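Long-range contact in Endonuclease/exonuclease/phosphatase (Beutenbergia cavernae DSM 12333, PDB 4RUW), which belongs to the endonuclease/exonuclease/phosphatase family, pairing a DNase I-like domain that carries a zinc ion with an Ig-like domain: residues 390-395 and 407-412. Residues are numbered along the deposited sequence; the frame is centred on the assembly and turned at random.
Sequences ALRTVT and ETWRGA
Arg-392 lies over one face of the Trp-409 indole. Its CD sits above the six-membered ring, 3.4 Å from the centroid of that ring in Trp-409, as a CH-pi contact. NE of Arg-392 follows over the middle of the bicycle, 3.4 Å from Trp-409 CD2 on the bond shared by both rings. Arg-392 CZ then makes a cation-pi contact with the five-membered ring of Trp-409, 4.0 Å from its centroid, over the face. The arginine thus runs from CD over the six-membered ring toward the CB end of Trp-409. The guanidinium is not flat on the indole; the planes are 35° apart. A bend at chi3 of Arg-392 (-67°) brings NE over the middle of the indole.

The edge of the same guanidinium serves Glu-407. Arg-392 NH1 donates to Glu-407 OE2 at 3.2 Å in a salt bridge. The bond is moderately bent, 148° at the hydrogen. OE2 lies somewhat out of the guanidinium plane, and the carboxylate is turned steeply against it. Trp-409 CB lies over one face of the guanidinium, toward its rim.

The contact bridges the two sheets of the Ig-like beta sandwich at its edge, near the surface. Strand 390-396 is an outer strand of one sheet and strand 405-410 an outer strand of the other. Their segments run nearly antiparallel, with axes 9.6 Å apart, so side chains join them. Leu-391 and Arg-392 form a classic beta bulge opposite Leu-383.

Deeper in, buried Val-394 presses CG2 against the Glu-407 carboxylate, 3.6 Å from its CD. The methyl also lies near Glu-407 CG and CB. Val-394 also touches Val-365 on strand 360-367, the neighbour of strand 405-410.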
loop_
_atom_site.group_PDB
_atom_site.type_symbol
_atom_site.label_atom_id
_atom_site.label_comp_id
_atom_site.label_asym_id
_atom_site.label_seq_id
_atom_site.Cartn_x
_atom_site.Cartn_y
_atom_site.Cartn_z
ATOM N N ALA A 390 -29.217 -16.698 -0.512
ATOM C CA ALA A 390 -28.002 -16.257 -1.195
ATOM C C ALA A 390 -28.325 -15.579 -2.528
ATOM O O ALA A 390 -29.035 -16.140 -3.366
ATOM C CB ALA A 390 -27.060 -17.430 -1.407
ATOM N N LEU A 391 -27.820 -14.363 -2.700
ATOM C CA LEU A 391 -27.975 -13.615 -3.943
ATOM C C LEU A 391 -26.742 -13.786 -4.825
ATOM O O LEU A 391 -26.853 -13.869 -6.048
ATOM C CB LEU A 391 -28.207 -12.134 -3.649
ATOM C CG LEU A 391 -29.465 -11.830 -2.829
ATOM C CD1 LEU A 391 -29.548 -10.346 -2.512
ATOM C CD2 LEU A 391 -30.714 -12.297 -3.566
ATOM N N ARG A 392 -25.571 -13.824 -4.201
ATOM C CA ARG A 392 -24.334 -14.123 -4.909
ATOM C C ARG A 392 -23.299 -14.578 -3.900
ATOM O O ARG A 392 -23.275 -14.096 -2.767
ATOM C CB ARG A 392 -23.824 -12.910 -5.684
ATOM C CG ARG A 392 -22.607 -13.217 -6.557
ATOM C CD ARG A 392 -22.285 -12.083 -7.509
ATOM N NE ARG A 392 -23.318 -11.918 -8.523
ATOM C CZ ARG A 392 -23.252 -12.419 -9.753
ATOM N NH1 ARG A 392 -22.198 -13.134 -10.129
ATOM N NH2 ARG A 392 -24.243 -12.207 -10.610
ATOM N N THR A 393 -22.458 -15.512 -4.326
ATOM C CA THR A 393 -21.395 -16.077 -3.514
ATOM C C THR A 393 -20.074 -15.890 -4.247
ATOM O O THR A 393 -19.987 -16.165 -5.448
ATOM C CB THR A 393 -21.649 -17.572 -3.273
ATOM O OG1 THR A 393 -22.899 -17.733 -2.592
ATOM C CG2 THR A 393 -20.539 -18.185 -2.441
ATOM N N VAL A 394 -19.060 -15.387 -3.543
ATOM C CA VAL A 394 -17.736 -15.211 -4.122
ATOM C C VAL A 394 -16.724 -15.809 -3.156
ATOM O O VAL A 394 -16.761 -15.529 -1.954
ATOM C CB VAL A 394 -17.432 -13.723 -4.393
ATOM C CG1 VAL A 394 -16.022 -13.543 -4.930
ATOM C CG2 VAL A 394 -18.455 -13.141 -5.371
ATOM N N THR A 395 -15.831 -16.644 -3.678
ATOM C CA THR A 395 -14.915 -17.400 -2.836
ATOM C C THR A 395 -13.466 -17.159 -3.252
ATOM O O THR A 395 -13.166 -17.032 -4.440
ATOM C CB THR A 395 -15.233 -18.911 -2.906
ATOM O OG1 THR A 395 -16.605 -19.120 -2.560
ATOM C CG2 THR A 395 -14.351 -19.715 -1.953
ATOM N N GLU A 407 -15.379 -9.788 -8.117
ATOM C CA GLU A 407 -16.478 -9.883 -9.075
ATOM C C GLU A 407 -17.257 -8.591 -9.079
ATOM O O GLU A 407 -17.462 -7.985 -8.030
ATOM C CB GLU A 407 -17.438 -11.022 -8.724
ATOM C CG GLU A 407 -16.891 -12.405 -8.988
ATOM C CD GLU A 407 -17.967 -13.475 -8.933
ATOM O OE1 GLU A 407 -17.608 -14.660 -8.799
ATOM O OE2 GLU A 407 -19.170 -13.130 -9.021
ATOM N N THR A 408 -17.704 -8.192 -10.262
ATOM C CA THR A 408 -18.486 -6.987 -10.443
ATOM C C THR A 408 -19.703 -7.354 -11.276
ATOM O O THR A 408 -19.583 -8.065 -12.270
ATOM C CB THR A 408 -17.659 -5.927 -11.190
ATOM O OG1 THR A 408 -16.491 -5.615 -10.425
ATOM C CG2 THR A 408 -18.462 -4.671 -11.413
ATOM N N TRP A 409 -20.876 -6.888 -10.870
ATOM C CA TRP A 409 -22.089 -7.224 -11.596
ATOM C C TRP A 409 -23.126 -6.125 -11.418
ATOM O O TRP A 409 -22.949 -5.220 -10.603
ATOM C CB TRP A 409 -22.627 -8.592 -11.150
ATOM C CG TRP A 409 -23.231 -8.621 -9.767
ATOM C CD1 TRP A 409 -24.562 -8.639 -9.462
ATOM C CD2 TRP A 409 -22.532 -8.642 -8.510
ATOM N NE1 TRP A 409 -24.736 -8.670 -8.102
ATOM C CE2 TRP A 409 -23.510 -8.674 -7.494
ATOM C CE3 TRP A 409 -21.182 -8.645 -8.146
ATOM C CZ2 TRP A 409 -23.184 -8.697 -6.139
ATOM C CZ3 TRP A 409 -20.861 -8.667 -6.794
ATOM C CH2 TRP A 409 -21.861 -8.694 -5.808
ATOM N N ARG A 410 -24.197 -6.192 -12.200
ATOM C CA ARG A 410 -25.260 -5.208 -12.094
ATOM C C ARG A 410 -26.334 -5.707 -11.145
ATOM O O ARG A 410 -26.862 -6.806 -11.305
ATOM C CB ARG A 410 -25.866 -4.925 -13.470
ATOM C CG ARG A 410 -26.942 -3.840 -13.486
ATOM C CD ARG A 410 -27.656 -3.819 -14.834
ATOM N NE ARG A 410 -28.410 -2.588 -15.064
ATOM C CZ ARG A 410 -29.346 -2.451 -16.000
ATOM N NH1 ARG A 410 -29.663 -3.473 -16.787
ATOM N NH2 ARG A 410 -29.974 -1.291 -16.144
ATOM N N GLY A 411 -26.653 -4.889 -10.151
ATOM C CA GLY A 411 -27.688 -5.225 -9.195
ATOM C C GLY A 411 -27.856 -4.121 -8.174
ATOM O O GLY A 411 -27.027 -3.217 -8.080
ATOM N N ALA A 412 -28.941 -4.188 -7.416
ATOM C CA ALA A 412 -29.175 -3.236 -6.340
ATOM C C ALA A 412 -29.318 -3.990 -5.031
ATOM O O ALA A 412 -29.863 -5.089 -5.001
ATOM C CB ALA A 412 -30.426 -2.411 -6.619
#